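Local atomic coordinates of putative secreted glycosylhydrolase (Parabacteroides distasonis ATCC 8503, PDB entry 3IMM), a protein that is a putative secreted glycoside hydrolase that probably cleaves 3-keto-disaccharides or related sugars, and binds a sodium ion. Residues E50-F55 / H124-C129; P9-N14 / I40-E45; M146-W151 / A172-K177. All blocks are in the same frame, centred on the assembly; numbering follows the deposited sequence.

Contact 1 of 3, residues E50-F55 / H124-C129; sequences ELDLDF and HMRIKC
Asp52 and Arg126 face each other across a non-hydrogen-bonded pair of two antiparallel strands, 49-57 and 122-130, central neighbours in the larger sheet of this beta sandwich. Arg126 grips the carboxylate side-on. A bend at chi3 (-65°) brings Arg126 NE to Asp52 OD1, 2.6 Å away, in a nearly straight bond (175°) that uses the syn lone pair of the oxygen. Arg126 NH2 takes Asp52 OD2 at 3.2 Å, and the two planar groups lie only 27° apart. The edge of the His124 ring comes to the same oxygen, where His124 NE2 makes a weak bond of 2.8 Å to Asp52 OD2. Farther along, Glu50 and Lys128 run side by side, but OE1 and NZ stay 4.0 Å apart; the salt bridge of Glu50 is with Arg199 on the next strand.

The backbones are joined by reciprocal bonds at the hydrogen-bonded pairs Leu51-Ile127 and Leu53-Met125, such as Ile127 N to Leu51 O at 2.7 Å.

The opposite face is apolar. Leu51 CD2 packs on Ile127 CD1 at 4.2 Å, Phe55 presents its ring edge to CB of Met125 (a selenomethionine), and Val65 of the second sheet lies against Leu51, Leu53 and Ile127.

One strand pair thus has two chemistries: an apolar face turned into the sandwich, and a charged face where two N-H groups of Arg126, helped by a weaker one from His124, hold the Asp52 carboxylate in its rotation and probably offset its charge.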
loop_
_atom_site.group_PDB
_atom_site.type_symbol
_atom_site.label_atom_id
_atom_site.label_comp_id
_atom_site.label_asym_id
_atom_site.label_seq_id
_atom_site.Cartn_x
_atom_site.Cartn_y
_atom_site.Cartn_z
ATOM N N GLU A 50 -5.086 -12.078 2.596
ATOM C CA GLU A 50 -5.633 -10.813 3.000
ATOM C C GLU A 50 -4.764 -10.196 4.086
ATOM O O GLU A 50 -4.345 -10.884 5.078
ATOM C CB GLU A 50 -7.100 -10.914 3.427
ATOM C CG GLU A 50 -7.422 -11.875 4.464
ATOM C CD GLU A 50 -8.930 -12.019 4.666
ATOM O OE1 GLU A 50 -9.699 -11.196 4.151
ATOM O OE2 GLU A 50 -9.335 -12.970 5.328
ATOM N N LEU A 51 -4.461 -8.915 3.866
ATOM C CA LEU A 51 -3.601 -8.134 4.724
ATOM C C LEU A 51 -4.494 -7.100 5.395
ATOM O O LEU A 51 -5.247 -6.406 4.728
ATOM C CB LEU A 51 -2.493 -7.496 3.870
ATOM C CG LEU A 51 -1.515 -6.486 4.486
ATOM C CD1 LEU A 51 -0.578 -7.179 5.471
ATOM C CD2 LEU A 51 -0.717 -5.754 3.398
ATOM N N ASP A 52 -4.426 -7.040 6.723
ATOM C CA ASP A 52 -5.096 -6.028 7.544
ATOM C C ASP A 52 -4.051 -5.144 8.192
ATOM O O ASP A 52 -2.973 -5.624 8.631
ATOM C CB ASP A 52 -5.857 -6.694 8.687
ATOM C CG ASP A 52 -7.306 -6.831 8.425
ATOM O OD1 ASP A 52 -7.690 -7.039 7.283
ATOM O OD2 ASP A 52 -8.053 -6.732 9.384
ATOM N N LEU A 53 -4.381 -3.861 8.291
ATOM C CA LEU A 53 -3.533 -2.926 9.001
ATOM C C LEU A 53 -4.330 -1.705 9.416
ATOM O O LEU A 53 -5.287 -1.321 8.752
ATOM C CB LEU A 53 -2.372 -2.490 8.122
ATOM C CG LEU A 53 -2.658 -1.733 6.810
ATOM C CD1 LEU A 53 -1.546 -0.755 6.509
ATOM C CD2 LEU A 53 -2.876 -2.675 5.616
ATOM N N ASP A 54 -3.926 -1.110 10.527
ATOM C CA ASP A 54 -4.441 0.167 10.962
ATOM C C ASP A 54 -3.402 1.141 10.503
ATOM O O ASP A 54 -2.213 0.785 10.460
ATOM C CB ASP A 54 -4.565 0.240 12.492
ATOM C CG ASP A 54 -5.496 -0.839 13.085
ATOM O OD1 ASP A 54 -6.269 -1.458 12.332
ATOM O OD2 ASP A 54 -5.443 -1.077 14.325
ATOM N N PHE A 55 -3.828 2.357 10.143
ATOM C CA PHE A 55 -2.906 3.447 9.945
ATOM C C PHE A 55 -3.515 4.773 10.386
ATOM O O PHE A 55 -4.755 4.936 10.395
ATOM C CB PHE A 55 -2.447 3.505 8.496
ATOM C CG PHE A 55 -3.507 3.887 7.534
ATOM C CD1 PHE A 55 -3.711 5.241 7.200
ATOM C CD2 PHE A 55 -4.292 2.917 6.918
ATOM C CE1 PHE A 55 -4.684 5.603 6.278
ATOM C CE2 PHE A 55 -5.291 3.279 6.007
ATOM C CZ PHE A 55 -5.493 4.611 5.694
ATOM N N HIS A 124 -8.574 1.853 9.369
ATOM C CA HIS A 124 -8.360 0.428 9.157
ATOM C C HIS A 124 -8.503 0.126 7.668
ATOM O O HIS A 124 -9.355 0.697 6.989
ATOM C CB HIS A 124 -9.321 -0.433 10.002
ATOM C CG HIS A 124 -9.123 -1.885 9.785
ATOM N ND1 HIS A 124 -9.886 -2.610 8.896
ATOM C CD2 HIS A 124 -8.172 -2.726 10.243
ATOM C CE1 HIS A 124 -9.448 -3.854 8.871
ATOM N NE2 HIS A 124 -8.418 -3.955 9.684
HETATM N N MSE A 125 -7.613 -0.728 7.164
HETATM C CA MSE A 125 -7.615 -1.127 5.769
HETATM C C MSE A 125 -7.369 -2.631 5.693
HETATM O O MSE A 125 -6.505 -3.165 6.377
HETATM C CB MSE A 125 -6.546 -0.369 4.978
HETATM C CG MSE A 125 -6.339 -0.876 3.571
HETATM SE SE MSE A 125 -4.940 0.148 2.647
HETATM C CE MSE A 125 -6.035 1.628 2.291
ATOM N N ARG A 126 -8.170 -3.282 4.872
ATOM C CA ARG A 126 -7.998 -4.689 4.491
ATOM C C ARG A 126 -7.738 -4.784 2.970
ATOM O O ARG A 126 -8.462 -4.182 2.156
ATOM C CB ARG A 126 -9.233 -5.498 4.865
ATOM C CG ARG A 126 -9.178 -6.947 4.367
ATOM C CD ARG A 126 -10.231 -7.768 5.004
ATOM N NE ARG A 126 -10.012 -7.896 6.449
ATOM C CZ ARG A 126 -10.887 -8.431 7.307
ATOM N NH1 ARG A 126 -12.023 -8.967 6.894
ATOM N NH2 ARG A 126 -10.605 -8.444 8.592
ATOM N N ILE A 127 -6.690 -5.497 2.599
ATOM C CA ILE A 127 -6.320 -5.675 1.190
ATOM C C ILE A 127 -6.391 -7.166 0.919
ATOM O O ILE A 127 -5.695 -7.928 1.549
ATOM C CB ILE A 127 -4.922 -5.136 0.872
ATOM C CG1 ILE A 127 -4.782 -3.696 1.362
ATOM C CG2 ILE A 127 -4.635 -5.192 -0.613
ATOM C CD1 ILE A 127 -3.326 -3.209 1.345
ATOM N N LYS A 128 -7.271 -7.568 0.018
ATOM C CA LYS A 128 -7.435 -8.959 -0.367
ATOM C C LYS A 128 -6.748 -9.139 -1.708
ATOM O O LYS A 128 -7.104 -8.488 -2.704
ATOM C CB LYS A 128 -8.919 -9.373 -0.455
ATOM C CG LYS A 128 -9.738 -9.081 0.807
ATOM C CD LYS A 128 -11.160 -9.690 0.780
ATOM C CE LYS A 128 -11.240 -11.010 1.509
ATOM N NZ LYS A 128 -12.531 -11.717 1.335
ATOM N N CYS A 129 -5.750 -10.021 -1.715
ATOM C CA CYS A 129 -4.915 -10.226 -2.880
ATOM C C CYS A 129 -5.064 -11.655 -3.385
ATOM O O CYS A 129 -4.412 -12.574 -2.914
ATOM C CB CYS A 129 -3.485 -9.896 -2.546
ATOM S SG CYS A 129 -3.200 -8.133 -2.220
#

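Contact 2 of 3, residues P9-N14 / I40-E45; sequences PLFGKN and IWTKDE
Phe11 and Leu10 lie against Ile40 and Thr42 where the two sheets of the sandwich approach each other at one border. Leu10 and Phe11 are the middle residues of a type I beta turn, Pro9 to Gly12, closed by Gly12 N on Pro9 O at 3.2 Å. This turn follows the short edge strand 8-9 of the larger sheet, whereas Ile40 to Thr42 form a strand of the smaller one.

Phe11 has CG anti to its carbonyl carbon (chi1 -61°), and its ring reaches toward Ile40 tip to tip. Ile40 CG1 lies over one face, 4.2 Å from the ring centroid and 19° off the normal, a CH-pi contact displaced toward the CE2-CZ rim. Leu10 CD2 takes the opposite face, again nearer the rim, so the ring is sandwiched between an aliphatic group of its own turn and one of the strand. The ring edge at CE1 comes to the backbone N of Thr42 at 3.7 Å, close to the ring plane.

Thr42 divides its two branches between different tasks. OG1 sits between the backbone N and the carbonyl carbon (chi1 56°), bonds to Asp44 O at 2.8 Å, and also pairs with the backbone N of Ile180 on the adjoining strand. The methyl branch, CG2, is anti to the carbonyl carbon and faces the turn instead. Leu10 is also packed against Ile196 and Ile198 of strand 191-200. Its side chain crosses that of Thr42 at about a right angle, and Leu10 CD1 and Thr42 CG2 are 3.4 Å apart, a tight contact.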
loop_
_atom_site.group_PDB
_atom_site.type_symbol
_atom_site.label_atom_id
_atom_site.label_comp_id
_atom_site.label_asym_id
_atom_site.label_seq_id
_atom_site.Cartn_x
_atom_site.Cartn_y
_atom_site.Cartn_z
ATOM N N PRO A 9 0.817 -11.763 12.885
ATOM C CA PRO A 9 1.487 -10.504 12.679
ATOM C C PRO A 9 2.401 -10.584 11.437
ATOM O O PRO A 9 3.174 -11.536 11.282
ATOM C CB PRO A 9 2.282 -10.324 13.970
ATOM C CG PRO A 9 2.339 -11.634 14.586
ATOM C CD PRO A 9 1.103 -12.303 14.237
ATOM N N LEU A 10 2.284 -9.619 10.546
ATOM C CA LEU A 10 2.996 -9.695 9.278
ATOM C C LEU A 10 4.507 -9.779 9.499
ATOM O O LEU A 10 5.204 -10.442 8.747
ATOM C CB LEU A 10 2.658 -8.463 8.419
ATOM C CG LEU A 10 3.342 -8.344 7.065
ATOM C CD1 LEU A 10 2.922 -9.512 6.098
ATOM C CD2 LEU A 10 3.075 -6.924 6.449
ATOM N N PHE A 11 5.017 -9.072 10.500
ATOM C CA PHE A 11 6.449 -8.990 10.690
ATOM C C PHE A 11 6.859 -9.757 11.928
ATOM O O PHE A 11 7.976 -9.591 12.401
ATOM C CB PHE A 11 6.955 -7.526 10.761
ATOM C CG PHE A 11 6.696 -6.714 9.522
ATOM C CD1 PHE A 11 7.042 -7.193 8.253
ATOM C CD2 PHE A 11 6.122 -5.447 9.620
ATOM C CE1 PHE A 11 6.800 -6.439 7.117
ATOM C CE2 PHE A 11 5.927 -4.665 8.485
ATOM C CZ PHE A 11 6.253 -5.163 7.227
ATOM N N GLY A 12 5.976 -10.623 12.421
ATOM C CA GLY A 12 6.182 -11.319 13.669
ATOM C C GLY A 12 6.229 -10.371 14.835
ATOM O O GLY A 12 5.807 -9.242 14.721
ATOM N N LYS A 13 6.786 -10.823 15.955
ATOM C CA LYS A 13 7.017 -9.956 17.113
ATOM C C LYS A 13 8.379 -9.318 17.003
ATOM O O LYS A 13 9.340 -9.939 16.539
ATOM C CB LYS A 13 6.964 -10.757 18.391
ATOM C CG LYS A 13 5.730 -11.618 18.555
ATOM C CD LYS A 13 5.973 -12.675 19.659
ATOM C CE LYS A 13 5.258 -12.321 20.937
ATOM N NZ LYS A 13 3.761 -12.348 20.716
ATOM N N ASN A 14 8.449 -8.060 17.417
ATOM C CA ASN A 14 9.698 -7.291 17.411
ATOM C C ASN A 14 10.374 -7.230 16.036
ATOM O O ASN A 14 11.609 -7.193 15.934
ATOM C CB ASN A 14 10.651 -7.862 18.468
ATOM C CG ASN A 14 9.975 -8.028 19.798
ATOM O OD1 ASN A 14 9.227 -7.145 20.233
ATOM N ND2 ASN A 14 10.166 -9.183 20.418
ATOM N N ILE A 40 10.329 -1.249 4.535
ATOM C CA ILE A 40 10.408 -2.445 5.401
ATOM C C ILE A 40 9.705 -3.579 4.653
ATOM O O ILE A 40 8.635 -3.363 4.060
ATOM C CB ILE A 40 9.754 -2.210 6.821
ATOM C CG1 ILE A 40 9.824 -3.475 7.693
ATOM C CG2 ILE A 40 8.276 -1.662 6.734
ATOM C CD1 ILE A 40 9.746 -3.216 9.146
ATOM N N TRP A 41 10.309 -4.772 4.641
ATOM C CA TRP A 41 9.782 -5.860 3.845
ATOM C C TRP A 41 9.596 -7.077 4.676
ATOM O O TRP A 41 10.299 -7.280 5.671
ATOM C CB TRP A 41 10.705 -6.218 2.669
ATOM C CG TRP A 41 10.993 -5.056 1.754
ATOM C CD1 TRP A 41 12.104 -4.284 1.755
ATOM C CD2 TRP A 41 10.141 -4.543 0.725
ATOM N NE1 TRP A 41 11.996 -3.302 0.796
ATOM C CE2 TRP A 41 10.801 -3.443 0.149
ATOM C CE3 TRP A 41 8.903 -4.935 0.209
ATOM C CZ2 TRP A 41 10.256 -2.711 -0.906
ATOM C CZ3 TRP A 41 8.357 -4.216 -0.815
ATOM C CH2 TRP A 41 9.032 -3.099 -1.361
ATOM N N THR A 42 8.660 -7.915 4.233
ATOM C CA THR A 42 8.582 -9.258 4.734
ATOM C C THR A 42 9.832 -10.016 4.279
ATOM O O THR A 42 10.426 -9.692 3.248
ATOM C CB THR A 42 7.292 -9.970 4.256
ATOM O OG1 THR A 42 7.230 -9.933 2.837
ATOM C CG2 THR A 42 6.046 -9.305 4.839
ATOM N N LYS A 43 10.245 -11.009 5.067
ATOM C CA LYS A 43 11.354 -11.860 4.688
ATOM C C LYS A 43 10.881 -12.951 3.713
ATOM O O LYS A 43 11.691 -13.540 2.979
ATOM C CB LYS A 43 11.971 -12.525 5.926
ATOM C CG LYS A 43 12.806 -11.619 6.809
ATOM C CD LYS A 43 13.449 -12.482 7.925
ATOM C CE LYS A 43 14.433 -11.691 8.735
ATOM N NZ LYS A 43 14.765 -12.459 9.912
ATOM N N ASP A 44 9.569 -13.193 3.710
ATOM C CA ASP A 44 8.927 -14.240 2.909
ATOM C C ASP A 44 7.959 -13.665 1.858
ATOM O O ASP A 44 7.491 -12.544 1.983
ATOM C CB ASP A 44 8.130 -15.180 3.831
ATOM C CG ASP A 44 8.984 -15.842 4.883
ATOM O OD1 ASP A 44 10.158 -16.167 4.596
ATOM O OD2 ASP A 44 8.460 -16.047 6.001
ATOM N N GLU A 45 7.665 -14.457 0.832
ATOM C CA GLU A 45 6.729 -14.069 -0.223
ATOM C C GLU A 45 5.345 -14.600 0.083
ATOM O O GLU A 45 5.188 -15.631 0.743
ATOM C CB GLU A 45 7.192 -14.571 -1.586
ATOM C CG GLU A 45 8.569 -14.020 -1.992
ATOM C CD GLU A 45 8.975 -14.398 -3.392
ATOM O OE1 GLU A 45 8.211 -14.142 -4.324
ATOM O OE2 GLU A 45 10.071 -14.945 -3.570
#

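Contact 3 of 3, residues M146-W151 / A172-K177; sequences MDMSKW and AELPTK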
loop_
_atom_site.group_PDB
_atom_site.type_symbol
_atom_site.label_atom_id
_atom_site.label_comp_id
_atom_site.label_asym_id
_atom_site.label_seq_id
_atom_site.Cartn_x
_atom_site.Cartn_y
_atom_site.Cartn_z
HETATM N N MSE A 146 -9.548 -4.149 -8.360
HETATM C CA MSE A 146 -8.759 -4.201 -9.559
HETATM C C MSE A 146 -8.731 -5.623 -10.059
HETATM O O MSE A 146 -8.410 -6.541 -9.310
HETATM C CB MSE A 146 -7.313 -3.810 -9.253
HETATM C CG MSE A 146 -6.383 -4.071 -10.436
HETATM SE SE MSE A 146 -4.653 -3.211 -10.263
HETATM C CE MSE A 146 -5.005 -1.534 -10.972
ATOM N N ASP A 147 -8.987 -5.789 -11.344
ATOM C CA ASP A 147 -8.567 -7.011 -12.079
ATOM C C ASP A 147 -7.382 -6.658 -12.978
ATOM O O ASP A 147 -7.560 -6.132 -14.051
ATOM C CB ASP A 147 -9.728 -7.578 -12.913
ATOM C CG ASP A 147 -9.354 -8.868 -13.681
ATOM O OD1 ASP A 147 -8.158 -9.220 -13.847
ATOM O OD2 ASP A 147 -10.294 -9.492 -14.190
HETATM N N MSE A 148 -6.189 -7.057 -12.554
HETATM C CA MSE A 148 -4.923 -6.752 -13.221
HETATM C C MSE A 148 -4.846 -7.192 -14.675
HETATM O O MSE A 148 -4.033 -6.649 -15.435
HETATM C CB MSE A 148 -3.735 -7.355 -12.427
HETATM C CG MSE A 148 -3.626 -6.825 -11.037
HETATM SE SE MSE A 148 -2.360 -7.734 -9.965
HETATM C CE MSE A 148 -0.715 -7.166 -10.846
ATOM N N SER A 149 -5.695 -8.138 -15.077
ATOM C CA SER A 149 -5.691 -8.638 -16.456
ATOM C C SER A 149 -6.142 -7.573 -17.433
ATOM O O SER A 149 -5.778 -7.656 -18.585
ATOM C CB SER A 149 -6.523 -9.919 -16.629
ATOM O OG SER A 149 -7.866 -9.682 -16.367
ATOM N N LYS A 150 -6.864 -6.550 -16.958
ATOM C CA LYS A 150 -7.283 -5.430 -17.804
ATOM C C LYS A 150 -6.142 -4.496 -18.123
ATOM O O LYS A 150 -6.226 -3.720 -19.066
ATOM C CB LYS A 150 -8.383 -4.612 -17.145
ATOM C CG LYS A 150 -9.687 -5.375 -16.895
ATOM C CD LYS A 150 -10.677 -4.552 -16.022
ATOM C CE LYS A 150 -11.370 -3.414 -16.799
ATOM N NZ LYS A 150 -11.687 -2.269 -15.865
ATOM N N TRP A 151 -5.073 -4.542 -17.341
ATOM C CA TRP A 151 -3.960 -3.590 -17.506
ATOM C C TRP A 151 -2.949 -4.162 -18.511
ATOM O O TRP A 151 -1.839 -4.581 -18.140
ATOM C CB TRP A 151 -3.309 -3.293 -16.144
ATOM C CG TRP A 151 -3.964 -2.151 -15.441
ATOM C CD1 TRP A 151 -3.502 -0.862 -15.364
ATOM C CD2 TRP A 151 -5.231 -2.170 -14.772
ATOM N NE1 TRP A 151 -4.412 -0.087 -14.678
ATOM C CE2 TRP A 151 -5.486 -0.871 -14.317
ATOM C CE3 TRP A 151 -6.175 -3.151 -14.531
ATOM C CZ2 TRP A 151 -6.645 -0.539 -13.638
ATOM C CZ3 TRP A 151 -7.330 -2.811 -13.821
ATOM C CH2 TRP A 151 -7.542 -1.526 -13.381
ATOM N N ALA A 172 -1.099 -6.550 -16.270
ATOM C CA ALA A 172 -1.584 -7.824 -16.777
ATOM C C ALA A 172 -0.527 -8.918 -16.829
ATOM O O ALA A 172 -0.874 -10.095 -16.836
ATOM C CB ALA A 172 -2.240 -7.666 -18.150
ATOM N N GLU A 173 0.748 -8.546 -16.844
ATOM C CA GLU A 173 1.823 -9.534 -16.945
ATOM C C GLU A 173 2.665 -9.561 -15.661
ATOM O O GLU A 173 3.683 -10.253 -15.588
ATOM C CB GLU A 173 2.702 -9.258 -18.173
ATOM C CG GLU A 173 2.050 -8.471 -19.321
ATOM C CD GLU A 173 1.045 -9.254 -20.166
ATOM O OE1 GLU A 173 0.942 -10.493 -20.025
ATOM O OE2 GLU A 173 0.348 -8.604 -20.986
ATOM N N LEU A 174 2.241 -8.804 -14.648
ATOM C CA LEU A 174 2.904 -8.816 -13.354
ATOM C C LEU A 174 2.580 -10.134 -12.609
ATOM O O LEU A 174 1.422 -10.610 -12.641
ATOM C CB LEU A 174 2.489 -7.578 -12.540
ATOM C CG LEU A 174 3.602 -6.611 -12.112
ATOM C CD1 LEU A 174 4.465 -6.160 -13.226
ATOM C CD2 LEU A 174 3.004 -5.460 -11.387
ATOM N N PRO A 175 3.616 -10.766 -12.023
ATOM C CA PRO A 175 3.392 -11.853 -11.070
ATOM C C PRO A 175 2.523 -11.426 -9.877
ATOM O O PRO A 175 2.589 -10.258 -9.431
ATOM C CB PRO A 175 4.813 -12.206 -10.597
ATOM C CG PRO A 175 5.720 -11.743 -11.712
ATOM C CD PRO A 175 5.058 -10.525 -12.275
ATOM N N THR A 176 1.786 -12.397 -9.322
ATOM C CA THR A 176 0.833 -12.166 -8.260
ATOM C C THR A 176 1.289 -12.881 -6.971
ATOM O O THR A 176 0.505 -13.459 -6.207
ATOM C CB THR A 176 -0.565 -12.546 -8.745
ATOM O OG1 THR A 176 -0.629 -13.956 -9.042
ATOM C CG2 THR A 176 -0.899 -11.724 -9.992
ATOM N N LYS A 177 2.594 -12.835 -6.779
ATOM C CA LYS A 177 3.276 -13.361 -5.612
ATOM C C LYS A 177 4.535 -12.514 -5.402
ATOM O O LYS A 177 5.252 -12.214 -6.362
ATOM C CB LYS A 177 3.673 -14.836 -5.842
ATOM C CG LYS A 177 4.632 -15.374 -4.755
ATOM C CD LYS A 177 4.837 -16.894 -4.778
ATOM C CE LYS A 177 5.895 -17.274 -3.755
ATOM N NZ LYS A 177 6.302 -18.722 -3.794
#
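The 3-10 turn Met148 to Lys150, which follows the edge strand 141-147 of the larger sheet, meets Ala172, in a second short 3-10 segment within the long connection to strand 179-182 of the smaller sheet. A single backbone hydrogen bond ties the two: Ala172 N to Trp151 O, 2.8 Å. Its donor stands above the carbonyl plane, 38° out of it. Met148 O also lies near Ala172 N, but at a poor angle, and it is Trp151 N that bonds to this carbonyl at 3.0 Å. Ala172 CB lies close to Trp151 O (3.1 Å) and Met148 O (3.4 Å).

The turn itself opens with an Asx turn. Asp147 OD1 accepts both Ser149 N at 3.0 Å and Ser149 OG at 2.6 Å, the two donors coming from the same face of the carboxylate plane. One oxygen is thus doubly held, and the chain is folded directly after the strand.

The apolar part is carried by Met148, a selenomethionine. Its CB already points toward the loop and CG is anti to the carbonyl carbon (chi1 -60°); the bend at chi3 (69°) then swings CE onto Leu174. The two side chains cross at about a right angle, with Met148 CE 3.6 Å from Leu174 CB. Thr176 adds its methyl, CG2 lying 4.2 Å from Met148 SE. Tyr68 of strand 62-69 touches both Met148 and Thr176, and Val80 of strand 80-85 touches both Met148 and Leu174.

How the contacts relate
From the N terminus the three contacts close one after another, neither nesting nor crossing. Contact 2 comes first, closing a loop of 25 residues that holds strand 18-19 and the small hairpin 25-28/31-34. Contact 1 then spans 68 residues, including strands 62-69 and 80-85 of the smaller sheet, and pairs two inner strands of the larger one. Contact 3 closes a strandless excursion of 20 residues within the connection from strand 141-147 of the larger sheet to strand 179-182 of the smaller. Contacts 1 and 2 meet where Leu51 CD1 packs on Leu10 CD2, and contacts 2 and 3 where Glu45 CB touches Lys177 CE. Contacts 1 and 3 share the larger sheet without touching.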